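Local coordinates for protein sortase (Actinomyces oris, PDB 5UTT) that probably acts as a class E-type sortase, a cysteine transpeptidase that joins surface proteins bearing a sorting signal to the Gram-positive cell wall, at residues E100-T105 with W109-V114; A16-E21 with A170-R175. All coordinates share one frame; numbering follows the deposited sequence.

Contact 1: residues E100-T105 with W109-V114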
loop_
_atom_site.group_PDB
_atom_site.type_symbol
_atom_site.label_atom_id
_atom_site.label_comp_id
_atom_site.label_asym_id
_atom_site.label_seq_id
_atom_site.Cartn_x
_atom_site.Cartn_y
_atom_site.Cartn_z
ATOM N N GLU A 100 -1.824 -1.997 -10.909
ATOM C CA GLU A 100 -2.679 -1.316 -9.964
ATOM C C GLU A 100 -2.452 -1.735 -8.539
ATOM O O GLU A 100 -2.282 -2.949 -8.256
ATOM C CB GLU A 100 -4.143 -1.606 -10.287
ATOM C CG GLU A 100 -4.658 -0.732 -11.437
ATOM C CD GLU A 100 -6.099 -0.967 -11.811
ATOM O OE1 GLU A 100 -6.659 -2.012 -11.443
ATOM O OE2 GLU A 100 -6.698 -0.069 -12.481
ATOM N N ILE A 101 -2.469 -0.763 -7.637
ATOM C CA ILE A 101 -2.506 -1.025 -6.179
ATOM C C ILE A 101 -3.777 -0.357 -5.657
ATOM O O ILE A 101 -3.982 0.870 -5.818
ATOM C CB ILE A 101 -1.251 -0.494 -5.480
ATOM C CG1 ILE A 101 -0.001 -1.234 -5.996
ATOM C CG2 ILE A 101 -1.340 -0.597 -3.967
ATOM C CD1 ILE A 101 1.268 -0.758 -5.354
ATOM N N ILE A 102 -4.656 -1.133 -5.060
ATOM C CA ILE A 102 -6.025 -0.654 -4.785
ATOM C C ILE A 102 -6.249 -0.729 -3.302
ATOM O O ILE A 102 -6.003 -1.820 -2.683
ATOM C CB ILE A 102 -7.096 -1.448 -5.557
ATOM C CG1 ILE A 102 -6.822 -1.361 -7.072
ATOM C CG2 ILE A 102 -8.511 -0.980 -5.169
ATOM C CD1 ILE A 102 -7.739 -2.198 -7.922
ATOM N N VAL A 103 -6.710 0.396 -2.711
ATOM C CA VAL A 103 -7.138 0.370 -1.335
ATOM C C VAL A 103 -8.644 0.535 -1.223
ATOM O O VAL A 103 -9.229 1.463 -1.769
ATOM C CB VAL A 103 -6.382 1.360 -0.418
ATOM C CG1 VAL A 103 -6.806 1.151 1.030
ATOM C CG2 VAL A 103 -4.889 1.214 -0.638
ATOM N N SER A 104 -9.283 -0.364 -0.521
ATOM C CA SER A 104 -10.716 -0.191 -0.263
ATOM C C SER A 104 -10.930 0.315 1.171
ATOM O O SER A 104 -10.445 -0.279 2.139
ATOM C CB SER A 104 -11.499 -1.462 -0.558
ATOM O OG SER A 104 -11.235 -2.497 0.359
ATOM N N THR A 105 -11.729 1.368 1.299
ATOM C CA THR A 105 -12.201 1.829 2.610
ATOM C C THR A 105 -13.711 1.678 2.648
ATOM O O THR A 105 -14.326 1.270 1.647
ATOM C CB THR A 105 -11.785 3.286 2.857
ATOM O OG1 THR A 105 -12.464 4.166 1.951
ATOM C CG2 THR A 105 -10.271 3.425 2.735
ATOM N N TRP A 109 -13.040 3.581 -3.053
ATOM C CA TRP A 109 -11.953 2.818 -3.678
ATOM C C TRP A 109 -10.875 3.793 -4.077
ATOM O O TRP A 109 -11.154 4.729 -4.849
ATOM C CB TRP A 109 -12.433 2.099 -4.928
ATOM C CG TRP A 109 -13.400 0.992 -4.684
ATOM C CD1 TRP A 109 -14.756 1.061 -4.771
ATOM C CD2 TRP A 109 -13.092 -0.380 -4.363
ATOM N NE1 TRP A 109 -15.323 -0.161 -4.484
ATOM C CE2 TRP A 109 -14.319 -1.066 -4.244
ATOM C CE3 TRP A 109 -11.901 -1.084 -4.157
ATOM C CZ2 TRP A 109 -14.373 -2.441 -3.944
ATOM C CZ3 TRP A 109 -11.964 -2.429 -3.870
ATOM C CH2 TRP A 109 -13.186 -3.087 -3.778
ATOM N N TYR A 110 -9.649 3.601 -3.579
ATOM C CA TYR A 110 -8.515 4.390 -4.042
ATOM C C TYR A 110 -7.643 3.547 -4.952
ATOM O O TYR A 110 -7.136 2.488 -4.533
ATOM C CB TYR A 110 -7.673 4.860 -2.881
ATOM C CG TYR A 110 -8.369 5.747 -1.884
ATOM C CD1 TYR A 110 -9.060 5.215 -0.803
ATOM C CD2 TYR A 110 -8.269 7.133 -1.959
ATOM C CE1 TYR A 110 -9.651 6.013 0.130
ATOM C CE2 TYR A 110 -8.882 7.932 -1.027
ATOM C CZ TYR A 110 -9.556 7.383 0.024
ATOM O OH TYR A 110 -10.164 8.177 0.945
ATOM N N VAL A 111 -7.464 4.024 -6.185
ATOM C CA VAL A 111 -6.664 3.277 -7.143
ATOM C C VAL A 111 -5.387 4.053 -7.516
ATOM O O VAL A 111 -5.421 5.205 -8.051
ATOM C CB VAL A 111 -7.444 2.870 -8.424
ATOM C CG1 VAL A 111 -6.506 2.168 -9.396
ATOM C CG2 VAL A 111 -8.688 2.022 -8.155
ATOM N N PHE A 112 -4.262 3.384 -7.252
ATOM C CA PHE A 112 -2.912 3.860 -7.520
ATOM C C PHE A 112 -2.283 3.017 -8.626
ATOM O O PHE A 112 -2.580 1.810 -8.787
ATOM C CB PHE A 112 -2.036 3.814 -6.249
ATOM C CG PHE A 112 -2.586 4.564 -5.091
ATOM C CD1 PHE A 112 -3.596 4.018 -4.271
ATOM C CD2 PHE A 112 -2.062 5.790 -4.732
ATOM C CE1 PHE A 112 -4.074 4.729 -3.177
ATOM C CE2 PHE A 112 -2.552 6.514 -3.661
ATOM C CZ PHE A 112 -3.568 5.993 -2.869
ATOM N N LYS A 113 -1.353 3.633 -9.388
ATOM C CA LYS A 113 -0.623 2.912 -10.417
ATOM C C LYS A 113 0.881 2.962 -10.171
ATOM O O LYS A 113 1.427 4.041 -9.895
ATOM C CB LYS A 113 -0.937 3.520 -11.786
ATOM C CG LYS A 113 -2.396 3.378 -12.169
ATOM C CD LYS A 113 -2.737 1.975 -12.597
ATOM C CE LYS A 113 -3.849 1.965 -13.658
ATOM N NZ LYS A 113 -3.458 2.497 -15.023
ATOM N N VAL A 114 1.520 1.775 -10.192
ATOM C CA VAL A 114 2.940 1.651 -9.892
ATOM C C VAL A 114 3.804 2.534 -10.830
ATOM O O VAL A 114 3.600 2.543 -12.047
ATOM C CB VAL A 114 3.422 0.192 -9.926
ATOM C CG1 VAL A 114 4.932 0.119 -9.856
ATOM C CG2 VAL A 114 2.817 -0.572 -8.769
#
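The carbonyl oxygen of Tyr110 accepts the amide of Val103 at 2.8 Å from Val103 N to Tyr110 O, while the CA-H of Ile102 also leans on it. The same residues bond in the other direction through Tyr110 N and Val103 O, and a second two-bond ring joins Ile101 to Phe112. The non-hydrogen-bonded pair Ile102-Val111 lies between these two rings, with Glu100-Lys113 and Ser104-Trp109 at the two ends, the pattern of an antiparallel ladder.

Ser104 and Ile102 divide the Trp109 indole between them. Ser104 CB lies over one face in a CH-pi contact, 3.9 Å from the centroid of the six-membered ring, whereas Ile102 CG2 meets the edge at Trp109 CE3 (3.5 Å). In Ile102, CG1 sits beside the backbone N (chi1 -58°) and runs alongside Val111 CG2, which leaves CG2 anti to that N and directed to the indole. Further along this face, Glu100 CG packs against Lys113 CD at 3.5 Å; the contact is aliphatic, and Glu100 OE1 bonds to Ser182. On the other face of the sheet, Ile101 CD1 packs against Val114 CG2.

Strands 100-104 and 108-120 thus form a β-hairpin, flanked by strand 28-33 beyond the first and strand 161-174 beyond the second, with Ile101, Val103 and Phe112 packed on Ile144 of strand 142-150.

Contact 2: residues A16-E21 with A170-R175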
loop_
_atom_site.group_PDB
_atom_site.type_symbol
_atom_site.label_atom_id
_atom_site.label_comp_id
_atom_site.label_asym_id
_atom_site.label_seq_id
_atom_site.Cartn_x
_atom_site.Cartn_y
_atom_site.Cartn_z
ATOM N N ALA A 16 -10.111 15.561 -6.600
ATOM C CA ALA A 16 -9.434 15.103 -5.402
ATOM C C ALA A 16 -10.296 14.066 -4.659
ATOM O O ALA A 16 -11.515 14.217 -4.513
ATOM C CB ALA A 16 -9.049 16.266 -4.508
ATOM N N PRO A 17 -9.652 12.994 -4.197
ATOM C CA PRO A 17 -10.386 12.006 -3.410
ATOM C C PRO A 17 -10.653 12.434 -1.974
ATOM O O PRO A 17 -9.980 13.321 -1.460
ATOM C CB PRO A 17 -9.445 10.816 -3.407
ATOM C CG PRO A 17 -8.089 11.409 -3.432
ATOM C CD PRO A 17 -8.233 12.657 -4.332
ATOM N N PRO A 18 -11.594 11.744 -1.294
ATOM C CA PRO A 18 -11.783 12.024 0.117
ATOM C C PRO A 18 -10.541 11.623 0.912
ATOM O O PRO A 18 -9.889 10.626 0.579
ATOM C CB PRO A 18 -12.997 11.168 0.502
ATOM C CG PRO A 18 -13.590 10.695 -0.765
ATOM C CD PRO A 18 -12.506 10.705 -1.791
ATOM N N VAL A 19 -10.212 12.395 1.947
ATOM C CA VAL A 19 -9.047 12.115 2.759
ATOM C C VAL A 19 -9.501 11.317 3.963
ATOM O O VAL A 19 -10.505 11.645 4.582
ATOM C CB VAL A 19 -8.323 13.390 3.204
ATOM C CG1 VAL A 19 -7.126 13.042 4.083
ATOM C CG2 VAL A 19 -7.840 14.174 1.982
ATOM N N MET A 20 -8.788 10.251 4.275
ATOM C CA MET A 20 -9.101 9.504 5.499
ATOM C C MET A 20 -8.608 10.277 6.724
ATOM O O MET A 20 -7.517 10.837 6.718
ATOM C CB MET A 20 -8.452 8.125 5.461
ATOM C CG MET A 20 -8.936 7.206 4.359
ATOM S SD MET A 20 -10.668 6.778 4.468
ATOM C CE MET A 20 -10.625 5.503 5.726
ATOM N N GLU A 21 -9.403 10.260 7.791
ATOM C CA GLU A 21 -9.005 10.817 9.086
ATOM C C GLU A 21 -8.049 9.843 9.767
ATOM O O GLU A 21 -8.228 8.645 9.652
ATOM C CB GLU A 21 -10.236 10.998 9.978
ATOM C CG GLU A 21 -11.232 12.002 9.403
ATOM C CD GLU A 21 -12.358 12.371 10.349
ATOM O OE1 GLU A 21 -12.638 11.603 11.314
ATOM O OE2 GLU A 21 -12.967 13.448 10.113
ATOM N N ALA A 170 -4.337 7.373 -9.259
ATOM C CA ALA A 170 -4.907 7.392 -10.598
ATOM C C ALA A 170 -6.347 7.872 -10.590
ATOM O O ALA A 170 -6.672 8.869 -11.242
ATOM C CB ALA A 170 -4.819 6.015 -11.250
ATOM N N TYR A 171 -7.207 7.195 -9.846
ATOM C CA TYR A 171 -8.598 7.631 -9.715
ATOM C C TYR A 171 -9.191 7.061 -8.448
ATOM O O TYR A 171 -8.565 6.222 -7.783
ATOM C CB TYR A 171 -9.414 7.168 -10.926
ATOM C CG TYR A 171 -9.503 5.677 -11.098
ATOM C CD1 TYR A 171 -10.526 4.957 -10.474
ATOM C CD2 TYR A 171 -8.586 4.986 -11.868
ATOM C CE1 TYR A 171 -10.629 3.598 -10.633
ATOM C CE2 TYR A 171 -8.684 3.613 -12.030
ATOM C CZ TYR A 171 -9.715 2.941 -11.395
ATOM O OH TYR A 171 -9.834 1.594 -11.521
ATOM N N TRP A 172 -10.390 7.522 -8.122
ATOM C CA TRP A 172 -11.135 6.945 -7.006
ATOM C C TRP A 172 -12.573 6.674 -7.392
ATOM O O TRP A 172 -13.052 7.134 -8.406
ATOM C CB TRP A 172 -11.082 7.843 -5.773
ATOM C CG TRP A 172 -11.732 9.249 -5.932
ATOM C CD1 TRP A 172 -11.221 10.323 -6.614
ATOM C CD2 TRP A 172 -12.982 9.688 -5.382
ATOM N NE1 TRP A 172 -12.079 11.407 -6.500
ATOM C CE2 TRP A 172 -13.172 11.033 -5.770
ATOM C CE3 TRP A 172 -13.963 9.079 -4.593
ATOM C CZ2 TRP A 172 -14.291 11.762 -5.378
ATOM C CZ3 TRP A 172 -15.077 9.787 -4.230
ATOM C CH2 TRP A 172 -15.230 11.132 -4.615
ATOM N N MET A 173 -13.248 5.882 -6.582
ATOM C CA MET A 173 -14.665 5.607 -6.801
ATOM C C MET A 173 -15.402 5.614 -5.487
ATOM O O MET A 173 -14.846 5.184 -4.464
ATOM C CB MET A 173 -14.859 4.268 -7.494
ATOM C CG MET A 173 -14.135 4.112 -8.821
ATOM S SD MET A 173 -14.436 2.512 -9.620
ATOM C CE MET A 173 -16.168 2.691 -10.011
ATOM N N ASP A 174 -16.650 6.087 -5.498
ATOM C CA ASP A 174 -17.553 5.896 -4.367
ATOM C C ASP A 174 -17.918 4.418 -4.319
ATOM O O ASP A 174 -18.406 3.882 -5.303
ATOM C CB ASP A 174 -18.824 6.741 -4.578
ATOM C CG ASP A 174 -19.668 6.860 -3.336
ATOM O OD1 ASP A 174 -19.780 5.871 -2.574
ATOM O OD2 ASP A 174 -20.252 7.956 -3.137
ATOM N N ARG A 175 -17.676 3.751 -3.189
ATOM C CA ARG A 175 -17.872 2.301 -3.106
ATOM C C ARG A 175 -19.354 1.886 -3.206
ATOM O O ARG A 175 -19.667 0.738 -3.553
ATOM C CB ARG A 175 -17.272 1.791 -1.797
ATOM C CG ARG A 175 -17.287 0.283 -1.607
ATOM C CD ARG A 175 -16.720 -0.077 -0.245
ATOM N NE ARG A 175 -16.511 -1.518 -0.101
ATOM C CZ ARG A 175 -15.799 -2.093 0.865
ATOM N NH1 ARG A 175 -15.211 -1.364 1.817
ATOM N NH2 ARG A 175 -15.674 -3.417 0.902
#
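Two CH-pi contacts lay the Pro17-Pro18 pair along one face of the Trp172 indole. Pro17 CA stands over the five-membered ring, 3.6 Å from its centroid and 11° off the normal. Pro18 CD does the same over the six-membered ring, again 3.6 Å from the centroid, so the two successive residues follow the long dimension of the indole.

Apolar contacts fill in around these. Pro17 CB reaches Trp172 CD1 at 3.7 Å, and Pro18 CG adds a looser touch at Trp172 CZ3 (3.9 Å). The CA-CB bond of Trp172 points toward the proline segment, and with CG between the backbone N and the carbonyl carbon (chi1 63°) the indole turns one face to the prolines.

Polar anchoring comes from just upstream: the indole NE1 donates to the carbonyl oxygen of Asp15, which helps to hold the ring in its orientation against the prolines. Backbone bonding between Trp172 and Arg13 ties the same N-terminal region to the strand.

The whole is a proline-aromatic CH-pi contact, made by consecutive prolines on one tryptophan face. Here it fastens the irregular N-terminal segment to the end of strand 161-174, the last strand of the sortase β-fold, just past the classic β-bulge at Ala170 and Tyr171 opposite Val111.

Strand 108-120 is the shared element: its residues 109-114 pair with 100-105 in contact 1 and, along the other edge, with strand 161-174, which carries the 170-175 segment of contact 2. The centres of the two contacts lie about 10 Å apart. Val111 O accepts a hydrogen bond from Ala170 N at 2.7 Å, at the bulge. A second bridge bypasses the strand pairing: Tyr110 OH donates to Pro18 O (2.5 Å), linking the hairpin directly to the N-terminal segment. In sequence the hairpin is nested inside the long loop that contact 2 closes, so a local pairing and a distant one meet on one sheet.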